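Uncharacterized protein (Bacteroides ovatus CL02T12C04, PDB 6PTM) is probably an exo-acting carrageenase of glycoside hydrolase family 42, releasing sugar units from the ends of carrageenan chains by hydrolysing glycosidic bonds. Local coordinates at residues 442-447 / 761-766; 492-497 / 552-557; 692-697 / 768-773; 709-714 / 719-724. All blocks are in the same frame, centred on the assembly; numbering follows the deposited sequence.

Contact 1: residues 442-447 / 761-766; sequences NYAFDW and KPNDVQ
F445 and N763 meet because of their first torsions: F445 places CG between its own N and carbonyl carbon (chi1 54°), while N763 keeps CG beside its N (chi1 -57°). N763 is the third residue of a type II beta turn, K761 to D764, with the positive phi that this turn demands. The turn leads into strand 765-772 of the C-terminal beta-sandwich, and F445 lies in a loop of the (beta/alpha)8 barrel, so the contact joins two domains.

The two side chains run antiparallel alongside each other, the amide tilted 19° from the plane of the ring. N763 OD1 comes up to the ring edge, close to its plane, 3.2 Å from F445 CE2 and just as near to CD2. The carbonyl oxygen thus faces the slightly positive C-H rim of the ring. Beside it, A444 CB lies 3.8 Å from N763 OD1 and makes a small apolar contact with P762 CB at 4.2 Å.

No hydrogen bond crosses between the segments. The turn is closed by D764 N to K761 O at 3.0 Å, with a weak return bond from K761 N to D764 OD2. Backbone bonds of A444 to I726, and of N763 and D764 to N725, tie both segments to the end of strand 718-725 and the residue just after it, and the F445 ring leans on N492 and L495 of helix 486-498. Earlier in the same loop the Y443 ring is sandwiched: N442 ND2 lies over one face near the rim, and W447 NE1 stands 3.3 Å above the centre of the other.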
# COMPACT_ATOMS: atom_id res chain seq x y z
N ASN A 442 -21.17 0.09 3.92
CA ASN A 442 -20.85 -0.48 5.25
C ASN A 442 -19.72 0.27 5.97
O ASN A 442 -19.71 0.22 7.20
CB ASN A 442 -20.54 -1.97 5.19
CG ASN A 442 -20.56 -2.57 6.57
OD1 ASN A 442 -21.57 -2.43 7.25
ND2 ASN A 442 -19.45 -3.14 7.04
N TYR A 443 -18.82 0.93 5.24
CA TYR A 443 -17.46 1.27 5.74
C TYR A 443 -17.27 2.78 5.75
O TYR A 443 -17.88 3.49 4.94
CB TYR A 443 -16.39 0.53 4.92
CG TYR A 443 -16.55 -0.98 4.93
CD1 TYR A 443 -16.09 -1.73 6.00
CD2 TYR A 443 -17.14 -1.65 3.88
CE1 TYR A 443 -16.21 -3.10 6.03
CE2 TYR A 443 -17.28 -3.03 3.90
CZ TYR A 443 -16.80 -3.76 4.97
OH TYR A 443 -16.93 -5.11 5.06
N ALA A 444 -16.34 3.23 6.59
CA ALA A 444 -15.97 4.66 6.72
C ALA A 444 -15.11 5.14 5.56
O ALA A 444 -14.93 6.37 5.44
CB ALA A 444 -15.24 4.88 8.02
N PHE A 445 -14.41 4.24 4.88
CA PHE A 445 -13.40 4.61 3.87
C PHE A 445 -13.16 3.40 2.97
O PHE A 445 -13.59 2.28 3.29
CB PHE A 445 -12.08 5.14 4.49
CG PHE A 445 -11.44 4.21 5.50
CD1 PHE A 445 -10.62 3.17 5.10
CD2 PHE A 445 -11.64 4.39 6.85
CE1 PHE A 445 -10.06 2.30 6.02
CE2 PHE A 445 -11.08 3.51 7.78
CZ PHE A 445 -10.31 2.46 7.36
N ASP A 446 -12.41 3.62 1.90
CA ASP A 446 -12.07 2.52 0.97
C ASP A 446 -10.94 1.73 1.64
O ASP A 446 -9.78 2.14 1.50
CB ASP A 446 -11.72 3.07 -0.42
CG ASP A 446 -11.31 1.95 -1.37
OD1 ASP A 446 -11.44 0.78 -0.96
OD2 ASP A 446 -10.87 2.26 -2.48
N TRP A 447 -11.28 0.65 2.34
CA TRP A 447 -10.37 -0.21 3.14
C TRP A 447 -9.66 -1.28 2.28
O TRP A 447 -8.87 -2.03 2.85
CB TRP A 447 -11.15 -0.92 4.28
CG TRP A 447 -12.23 -1.83 3.78
CD1 TRP A 447 -13.34 -1.47 3.07
CD2 TRP A 447 -12.29 -3.27 3.88
NE1 TRP A 447 -14.10 -2.56 2.74
CE2 TRP A 447 -13.49 -3.68 3.24
CE3 TRP A 447 -11.47 -4.25 4.45
CZ2 TRP A 447 -13.86 -5.02 3.13
CZ3 TRP A 447 -11.86 -5.57 4.38
CH2 TRP A 447 -13.02 -5.95 3.71
N LYS A 761 -16.15 4.46 17.78
CA LYS A 761 -16.59 5.38 16.71
C LYS A 761 -15.89 4.93 15.43
O LYS A 761 -14.86 4.24 15.48
CB LYS A 761 -16.27 6.84 17.05
CG LYS A 761 -16.90 7.39 18.34
CD LYS A 761 -16.45 8.84 18.63
N PRO A 762 -16.45 5.26 14.25
CA PRO A 762 -15.76 4.98 13.00
C PRO A 762 -14.31 5.50 13.08
O PRO A 762 -14.08 6.58 13.65
CB PRO A 762 -16.61 5.68 11.93
CG PRO A 762 -18.01 5.71 12.54
CD PRO A 762 -17.76 5.92 14.03
N ASN A 763 -13.36 4.68 12.59
CA ASN A 763 -11.91 4.98 12.54
C ASN A 763 -11.24 4.81 13.90
O ASN A 763 -9.99 4.88 13.91
CB ASN A 763 -11.59 6.38 12.02
CG ASN A 763 -12.15 6.63 10.65
OD1 ASN A 763 -11.94 5.82 9.75
ND2 ASN A 763 -12.95 7.68 10.50
N ASP A 764 -11.96 4.47 14.97
CA ASP A 764 -11.36 4.33 16.33
C ASP A 764 -10.42 3.11 16.34
O ASP A 764 -10.71 2.07 15.69
CB ASP A 764 -12.39 4.15 17.45
CG ASP A 764 -12.93 5.44 18.07
OD1 ASP A 764 -12.50 6.54 17.66
OD2 ASP A 764 -13.73 5.33 19.03
N VAL A 765 -9.36 3.22 17.12
CA VAL A 765 -8.34 2.17 17.32
C VAL A 765 -8.39 1.84 18.80
O VAL A 765 -8.23 2.76 19.62
CB VAL A 765 -6.94 2.65 16.92
CG1 VAL A 765 -5.89 1.60 17.23
CG2 VAL A 765 -6.92 3.02 15.46
N GLN A 766 -8.53 0.57 19.13
CA GLN A 766 -8.33 0.10 20.51
C GLN A 766 -7.12 -0.82 20.56
O GLN A 766 -6.97 -1.69 19.66
CB GLN A 766 -9.58 -0.59 21.03
CG GLN A 766 -10.71 0.39 21.30
CD GLN A 766 -10.50 1.23 22.53
OE1 GLN A 766 -9.87 0.82 23.49
NE2 GLN A 766 -11.12 2.39 22.53

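Contact 2: residues 492-497 / 552-557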
# COMPACT_ATOMS: atom_id res chain seq x y z
N ASN A 492 -6.20 5.01 9.88
CA ASN A 492 -5.74 4.55 8.56
C ASN A 492 -4.27 4.14 8.64
O ASN A 492 -3.94 3.09 8.08
CB ASN A 492 -5.97 5.62 7.50
CG ASN A 492 -6.85 5.11 6.39
OD1 ASN A 492 -6.37 4.89 5.28
ND2 ASN A 492 -8.13 4.90 6.70
N TYR A 493 -3.42 4.95 9.25
CA TYR A 493 -1.98 4.63 9.30
C TYR A 493 -1.82 3.42 10.21
O TYR A 493 -0.98 2.56 9.98
CB TYR A 493 -1.12 5.83 9.70
CG TYR A 493 -0.81 6.73 8.54
CD1 TYR A 493 -1.74 7.67 8.12
CD2 TYR A 493 0.36 6.61 7.83
CE1 TYR A 493 -1.50 8.47 7.01
CE2 TYR A 493 0.63 7.44 6.74
CZ TYR A 493 -0.32 8.35 6.31
OH TYR A 493 -0.11 9.16 5.24
N TRP A 494 -2.63 3.37 11.26
CA TRP A 494 -2.53 2.25 12.23
C TRP A 494 -2.92 0.95 11.51
O TRP A 494 -2.19 -0.07 11.58
CB TRP A 494 -3.43 2.55 13.45
CG TRP A 494 -3.25 1.54 14.53
CD1 TRP A 494 -3.81 0.30 14.59
CD2 TRP A 494 -2.43 1.67 15.70
NE1 TRP A 494 -3.40 -0.35 15.72
CE2 TRP A 494 -2.56 0.47 16.43
CE3 TRP A 494 -1.62 2.68 16.20
CZ2 TRP A 494 -1.88 0.25 17.61
CZ3 TRP A 494 -0.95 2.48 17.38
CH2 TRP A 494 -1.07 1.27 18.07
N LEU A 495 -4.08 0.97 10.84
CA LEU A 495 -4.61 -0.23 10.17
C LEU A 495 -3.62 -0.69 9.08
O LEU A 495 -3.25 -1.89 9.05
CB LEU A 495 -6.00 0.10 9.62
CG LEU A 495 -6.70 -1.00 8.84
CD1 LEU A 495 -7.02 -2.19 9.72
CD2 LEU A 495 -7.94 -0.43 8.15
N ALA A 496 -3.14 0.23 8.24
CA ALA A 496 -2.19 -0.11 7.16
C ALA A 496 -0.94 -0.76 7.78
O ALA A 496 -0.43 -1.78 7.21
CB ALA A 496 -1.84 1.12 6.36
N THR A 497 -0.50 -0.26 8.93
CA THR A 497 0.70 -0.78 9.60
C THR A 497 0.43 -2.19 10.14
O THR A 497 1.29 -3.07 9.97
CB THR A 497 1.22 0.18 10.68
OG1 THR A 497 1.45 1.43 10.04
CG2 THR A 497 2.50 -0.39 11.26
N ASP A 552 7.20 -3.99 18.92
CA ASP A 552 7.27 -5.48 19.02
C ASP A 552 5.86 -6.06 18.85
O ASP A 552 5.71 -7.06 18.10
CB ASP A 552 7.98 -5.96 20.28
CG ASP A 552 9.49 -5.66 20.28
OD1 ASP A 552 10.20 -5.82 19.18
OD2 ASP A 552 9.98 -5.27 21.37
N TYR A 553 4.85 -5.48 19.51
CA TYR A 553 3.45 -5.93 19.35
C TYR A 553 3.06 -5.83 17.85
O TYR A 553 2.49 -6.78 17.29
CB TYR A 553 2.51 -5.11 20.23
CG TYR A 553 2.64 -5.34 21.72
CD1 TYR A 553 3.32 -6.43 22.25
CD2 TYR A 553 2.05 -4.45 22.61
CE1 TYR A 553 3.39 -6.64 23.62
CE2 TYR A 553 2.11 -4.64 23.97
CZ TYR A 553 2.78 -5.74 24.48
OH TYR A 553 2.83 -5.93 25.83
N ILE A 554 3.40 -4.70 17.22
CA ILE A 554 3.02 -4.39 15.82
C ILE A 554 3.67 -5.43 14.93
O ILE A 554 2.95 -6.06 14.08
CB ILE A 554 3.37 -2.94 15.45
CG1 ILE A 554 2.62 -1.91 16.31
CG2 ILE A 554 3.11 -2.70 13.98
CD1 ILE A 554 1.11 -2.06 16.32
N MET A 555 4.96 -5.73 15.14
CA MET A 555 5.58 -6.74 14.25
C MET A 555 4.90 -8.09 14.50
O MET A 555 4.71 -8.79 13.53
CB MET A 555 7.09 -6.86 14.42
CG MET A 555 7.84 -5.61 14.12
SD MET A 555 7.51 -4.93 12.45
CE MET A 555 7.77 -6.41 11.47
N SER A 556 4.51 -8.44 15.74
CA SER A 556 3.80 -9.71 16.02
C SER A 556 2.46 -9.74 15.26
O SER A 556 2.12 -10.80 14.63
CB SER A 556 3.62 -9.95 17.48
OG SER A 556 4.88 -10.16 18.10
N PHE A 557 1.72 -8.63 15.28
CA PHE A 557 0.46 -8.56 14.49
C PHE A 557 0.75 -8.71 12.99
O PHE A 557 0.00 -9.44 12.35
CB PHE A 557 -0.32 -7.27 14.75
CG PHE A 557 -0.98 -7.21 16.10
CD1 PHE A 557 -1.98 -8.11 16.43
CD2 PHE A 557 -0.62 -6.24 17.02
CE1 PHE A 557 -2.60 -8.06 17.68
CE2 PHE A 557 -1.28 -6.17 18.24
CZ PHE A 557 -2.24 -7.08 18.58
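I554 reaches across from helix 551-559 and sets its two branches against different residues of helix 486-498. The latter is a helix of the (beta/alpha)8 barrel; the former follows the barrel's last elements. The tight part is at T497, where the methyl groups T497 CG2 and I554 CG2 meet at 3.6 Å, the side chains crossing at about a right angle. T497 CG2 is there because it stands anti to its own N (chi1 of the OG1 branch is -56°), which turns OG1 back to its own helix. OG1 gives its proton to Y493 O at 2.7 Å, and T497 N bonds the same oxygen from the opposite face of the carbonyl plane, so the rotation of the side chain is fixed. With an alanine here both branches go: I554 CG2 would probably border a gap, and Y493 O would lose its hydroxyl donor.

The second branch sits more loosely. I554 CD1 stops 4.0 Å from W494 CZ2, on an oblique approach to the indole. W494 sends NE1 elsewhere, to N722 OD1 of the C-terminal sandwich. L547 of helix 534-549 packs on W494, T497 and I554 alike. Beyond I554 the second helix turns its polar side outward: D552 is solvent-exposed and forms a salt bridge with K168. F557 packs on R710 and I712 instead. The closest side-chain contacts between the segments are carbon to carbon, which implies an interface made by fit and burial, its polar groups spent within a helix or on third parties.

Contact 3: residues 692-697 / 768-773. With EDO (1,2-ethanediol), chain E.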
# COMPACT_ATOMS: atom_id res chain seq x y z
N PRO A 692 -8.70 -17.34 18.03
CA PRO A 692 -8.21 -16.43 19.06
C PRO A 692 -8.59 -16.86 20.50
O PRO A 692 -9.65 -17.45 20.71
CB PRO A 692 -8.89 -15.10 18.69
CG PRO A 692 -9.17 -15.24 17.22
CD PRO A 692 -9.61 -16.68 17.09
N MET A 693 -7.74 -16.50 21.45
CA MET A 693 -7.91 -16.83 22.88
C MET A 693 -8.92 -15.87 23.53
O MET A 693 -9.43 -16.21 24.60
CB MET A 693 -6.57 -16.75 23.61
CG MET A 693 -5.64 -17.89 23.28
SD MET A 693 -6.29 -19.43 23.98
CE MET A 693 -6.77 -20.26 22.47
N ILE A 694 -9.20 -14.73 22.90
CA ILE A 694 -10.25 -13.75 23.29
C ILE A 694 -11.30 -13.82 22.18
O ILE A 694 -10.91 -13.79 20.98
CB ILE A 694 -9.68 -12.32 23.47
CG1 ILE A 694 -8.53 -12.21 24.48
CG2 ILE A 694 -10.78 -11.33 23.81
CD1 ILE A 694 -8.86 -12.74 25.87
N SER A 695 -12.59 -13.93 22.54
CA SER A 695 -13.72 -13.92 21.59
C SER A 695 -14.33 -12.54 21.58
O SER A 695 -14.51 -11.95 22.67
CB SER A 695 -14.74 -14.95 21.92
OG SER A 695 -14.07 -16.19 21.90
N ILE A 696 -14.65 -12.05 20.39
CA ILE A 696 -15.29 -10.72 20.22
C ILE A 696 -16.57 -10.86 19.39
O ILE A 696 -16.59 -11.55 18.37
CB ILE A 696 -14.31 -9.68 19.64
CG1 ILE A 696 -13.06 -9.61 20.51
CG2 ILE A 696 -15.01 -8.35 19.50
CD1 ILE A 696 -12.18 -8.43 20.26
N ALA A 697 -17.63 -10.21 19.87
CA ALA A 697 -18.88 -9.97 19.14
C ALA A 697 -19.02 -8.46 18.94
O ALA A 697 -18.74 -7.68 19.86
CB ALA A 697 -20.05 -10.53 19.92
N LEU A 768 -5.54 -3.07 23.62
CA LEU A 768 -5.93 -3.49 24.97
C LEU A 768 -5.06 -4.65 25.41
O LEU A 768 -4.74 -5.57 24.60
CB LEU A 768 -7.39 -3.93 24.92
CG LEU A 768 -8.39 -2.92 24.41
CD1 LEU A 768 -9.75 -3.60 24.22
CD2 LEU A 768 -8.52 -1.74 25.36
N GLU A 769 -4.70 -4.60 26.69
CA GLU A 769 -4.12 -5.73 27.43
C GLU A 769 -5.25 -6.40 28.21
O GLU A 769 -5.86 -5.74 29.07
CB GLU A 769 -2.95 -5.24 28.28
CG GLU A 769 -2.30 -6.41 28.99
CD GLU A 769 -1.07 -6.03 29.78
OE1 GLU A 769 -0.99 -6.43 30.90
OE2 GLU A 769 -0.20 -5.34 29.24
N VAL A 770 -5.51 -7.67 27.91
CA VAL A 770 -6.58 -8.51 28.49
C VAL A 770 -5.90 -9.62 29.30
O VAL A 770 -5.07 -10.35 28.72
CB VAL A 770 -7.53 -9.02 27.39
CG1 VAL A 770 -8.64 -9.89 27.94
CG2 VAL A 770 -8.12 -7.86 26.61
N SER A 771 -6.16 -9.66 30.62
CA SER A 771 -5.63 -10.67 31.59
C SER A 771 -6.73 -11.69 31.91
O SER A 771 -7.90 -11.26 32.07
CB SER A 771 -5.15 -10.01 32.86
OG SER A 771 -4.22 -8.96 32.58
N LEU A 772 -6.41 -12.97 31.96
CA LEU A 772 -7.42 -14.03 32.29
C LEU A 772 -7.09 -14.53 33.70
O LEU A 772 -5.98 -14.28 34.15
CB LEU A 772 -7.42 -15.14 31.25
CG LEU A 772 -7.49 -14.71 29.79
CD1 LEU A 772 -7.58 -15.91 28.88
CD2 LEU A 772 -8.65 -13.77 29.51
N GLU A 773 -8.07 -15.10 34.41
CA GLU A 773 -7.92 -15.44 35.86
C GLU A 773 -7.26 -16.81 35.98
O GLU A 773 -7.54 -17.56 35.06
CB GLU A 773 -9.27 -15.39 36.57
CG GLU A 773 -9.39 -14.21 37.53
CD GLU A 773 -10.81 -13.75 37.76
OE1 GLU A 773 -11.76 -14.59 37.61
OE2 GLU A 773 -10.98 -12.56 38.06
C1 EDO E . -2.77 -16.31 20.61
O1 EDO E . -2.36 -15.65 19.43
C2 EDO E . -3.95 -15.60 21.16
O2 EDO E . -5.10 -15.59 20.33
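Apolar contact comes first: I694 CD1 is the one atom that touches both partners on strand 765-772. It meets V770 CG1 tip to tip at 3.5 Å and passes L772 CD2 at 3.8 Å, the I694 and L772 side chains crossing at a slant. I694 carries CG1 beside its own N (chi1 -57°), and a second bend of -56° at chi2 completes the reach. This is the interior of a beta-sandwich: I694 belongs to the sheet of strands 694-700, 731-737 and 757-760, V770 to the facing one. V711, V721 and I742 from the second sheet line the same core.

Hydrogen bonding runs elsewhere. None links the two segments, whose nearest CA atoms, those of I694 and V770, are 8.2 Å apart; the backbones pair within their own sheets, S695 with S736 and L768 with V721. Just ahead of the strand, M693 N donates to O2 of a bound 1,2-ethanediol at 3.0 Å (158°), and M693 CG touches C2 of that molecule at 3.5 Å. The diol probably came from the crystallisation liquor.

Methyl against methyl gives no directional bond, which implies that, between these two segments, the sheets meet through shape and burial.

Contact 4: residues 709-714 / 719-724. With EDO (1,2-ethanediol), chain E; EDO (1,2-ethanediol), chain F.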
# COMPACT_ATOMS: atom_id res chain seq x y z
N TRP A 709 -10.39 -7.15 14.11
CA TRP A 709 -9.72 -7.39 15.40
C TRP A 709 -8.68 -8.51 15.29
O TRP A 709 -8.78 -9.35 14.33
CB TRP A 709 -10.73 -7.64 16.50
CG TRP A 709 -11.64 -8.80 16.27
CD1 TRP A 709 -12.76 -8.81 15.51
CD2 TRP A 709 -11.58 -10.07 16.93
NE1 TRP A 709 -13.35 -10.04 15.58
CE2 TRP A 709 -12.67 -10.82 16.47
CE3 TRP A 709 -10.69 -10.64 17.84
CZ2 TRP A 709 -12.92 -12.12 16.91
CZ3 TRP A 709 -10.90 -11.94 18.24
CH2 TRP A 709 -12.00 -12.67 17.78
N ARG A 710 -7.67 -8.44 16.16
CA ARG A 710 -6.55 -9.41 16.21
C ARG A 710 -6.18 -9.61 17.67
O ARG A 710 -6.40 -8.70 18.47
CB ARG A 710 -5.33 -8.90 15.44
CG ARG A 710 -5.57 -8.63 13.95
CD ARG A 710 -5.89 -9.88 13.13
NE ARG A 710 -6.09 -9.53 11.71
CZ ARG A 710 -5.12 -9.21 10.85
NH1 ARG A 710 -3.84 -9.18 11.23
NH2 ARG A 710 -5.44 -8.87 9.61
N VAL A 711 -5.63 -10.77 18.01
CA VAL A 711 -5.18 -11.08 19.37
C VAL A 711 -3.81 -11.74 19.31
O VAL A 711 -3.67 -12.73 18.55
CB VAL A 711 -6.21 -11.98 20.08
CG1 VAL A 711 -5.82 -12.19 21.55
CG2 VAL A 711 -7.60 -11.40 19.95
N ILE A 712 -2.86 -11.24 20.10
CA ILE A 712 -1.55 -11.89 20.31
C ILE A 712 -1.37 -12.16 21.80
O ILE A 712 -2.00 -11.45 22.61
CB ILE A 712 -0.40 -11.06 19.73
CG1 ILE A 712 -0.34 -9.68 20.35
CG2 ILE A 712 -0.49 -11.03 18.21
CD1 ILE A 712 0.85 -8.86 19.96
N ALA A 713 -0.53 -13.14 22.13
CA ALA A 713 -0.15 -13.52 23.51
C ALA A 713 0.94 -12.57 23.95
O ALA A 713 1.88 -12.42 23.18
CB ALA A 713 0.34 -14.94 23.53
N LYS A 714 0.78 -11.94 25.10
CA LYS A 714 1.83 -11.15 25.78
C LYS A 714 2.59 -12.11 26.69
O LYS A 714 3.82 -12.03 26.73
CB LYS A 714 1.20 -10.03 26.60
CG LYS A 714 2.15 -9.07 27.31
CD LYS A 714 1.58 -8.59 28.63
CE LYS A 714 2.03 -7.22 29.12
NZ LYS A 714 3.48 -7.21 29.33
N TYR A 719 -3.10 -11.08 26.96
CA TYR A 719 -3.30 -11.00 25.50
C TYR A 719 -3.34 -9.52 25.12
O TYR A 719 -3.82 -8.70 25.90
CB TYR A 719 -4.55 -11.78 25.11
CG TYR A 719 -4.41 -13.25 25.41
CD1 TYR A 719 -3.74 -14.10 24.54
CD2 TYR A 719 -4.81 -13.77 26.64
CE1 TYR A 719 -3.56 -15.44 24.84
CE2 TYR A 719 -4.61 -15.10 26.96
CZ TYR A 719 -3.97 -15.93 26.07
OH TYR A 719 -3.80 -17.24 26.39
N ILE A 720 -2.84 -9.21 23.93
CA ILE A 720 -2.91 -7.84 23.35
C ILE A 720 -3.97 -7.90 22.25
O ILE A 720 -3.86 -8.75 21.37
CB ILE A 720 -1.56 -7.32 22.83
CG1 ILE A 720 -0.44 -7.48 23.86
CG2 ILE A 720 -1.73 -5.89 22.38
CD1 ILE A 720 -0.68 -6.80 25.20
N VAL A 721 -5.00 -7.10 22.40
CA VAL A 721 -6.14 -7.10 21.44
C VAL A 721 -6.07 -5.82 20.62
O VAL A 721 -5.99 -4.75 21.22
CB VAL A 721 -7.49 -7.21 22.16
CG1 VAL A 721 -8.65 -7.16 21.18
CG2 VAL A 721 -7.54 -8.45 23.04
N ASN A 722 -6.08 -5.94 19.30
CA ASN A 722 -6.06 -4.79 18.37
C ASN A 722 -7.43 -4.71 17.71
O ASN A 722 -7.89 -5.75 17.17
CB ASN A 722 -4.95 -4.97 17.34
CG ASN A 722 -4.94 -3.83 16.35
OD1 ASN A 722 -4.50 -2.74 16.69
ND2 ASN A 722 -5.52 -4.04 15.18
N ILE A 723 -8.09 -3.56 17.75
CA ILE A 723 -9.42 -3.39 17.10
C ILE A 723 -9.39 -2.08 16.34
O ILE A 723 -9.00 -1.07 16.96
CB ILE A 723 -10.59 -3.39 18.09
CG1 ILE A 723 -10.50 -4.51 19.12
CG2 ILE A 723 -11.89 -3.45 17.32
CD1 ILE A 723 -11.59 -4.42 20.19
N VAL A 724 -9.77 -2.11 15.07
CA VAL A 724 -10.02 -0.87 14.29
C VAL A 724 -11.44 -0.94 13.74
O VAL A 724 -11.77 -1.91 13.08
CB VAL A 724 -8.99 -0.71 13.16
CG1 VAL A 724 -9.17 0.62 12.45
CG2 VAL A 724 -7.58 -0.91 13.66
C1 EDO E . -2.77 -16.31 20.61
O1 EDO E . -2.36 -15.65 19.43
C2 EDO E . -3.95 -15.60 21.16
O2 EDO E . -5.10 -15.59 20.33
C1 EDO F . -4.71 -17.21 16.95
O1 EDO F . -3.35 -17.17 17.39
C2 EDO F . -5.24 -15.88 16.61
O2 EDO F . -5.44 -15.01 17.73
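R710 with N722 and I712 with I720 are the hydrogen-bonded pairs of an antiparallel beta hairpin, strands 707-715 and 718-725, in the C-terminal sandwich. Each pair exchanges two backbone bonds; the shortest, I720 N to I712 O, is 2.7 Å. V711 with V721 lies between them, and W709 with I723 and A713 with Y719 flank them; W709 CA comes to 3.0 Å from N722 O as a CA-H...O contact. The axes of 709-713 and 719-724 run at 161°, nearly antiparallel.

Side chains form the next layer. On the face carrying V711, Y719 and V721, V711 CG1 rests 3.8 Å from Y719 CB, and the Y719 ring continues past A713, its edge near I712 O. Replacing Y719 by an alanine would keep the CB contact with V711 but is likely to take the ring from beside A713 and leave a gap next to M693 and L772. On the opposite face I712 holds CG1 between its N and carbonyl carbon (chi1 59°), which lays CG1 3.6 Å from I720 CB; K714 CB then closes over I720 CD1 at 4.0 Å.

Farther out, I694 and I696 of the facing sheet cover the first face, while F557 and Y553 of helix 551-559 press on the other, where N722 OD1 accepts from W494 NE1 of helix 486-498. V711 O accepts from Q560 NE2 and from O2 of a bound 1,2-ethanediol, probably from the crystallisation liquor. The chemistry implies that the backbone fixes the register, with one apolar face toward the sandwich core and one mixed face toward the helices.

How the contacts relate
Contacts 3 and 4 lie closest, with centres 8 Å apart: strand 765-772 pairs with 718-725 through V721 N to L768 O and Y719 N to V770 O, both 2.7 Å, and one ethanediol touches both contacts. Contact 1 sits toward the other end of the first of these strands, its centre 22 Å from that of contact 3, and joins contact 4 through Q766 N to I723 O at 2.8 Å. Contacts 2 and 4, centres 11 Å apart, meet in a probable hydrogen bond, W494 NE1 to N722 OD1 at 2.8 Å. V765 CG1 of contact 1 packs on that same indole nitrogen. Contact 1, and the touches of contact 2 with contacts 1 and 4, join the sandwich to the barrel side in this substrate-free enzyme.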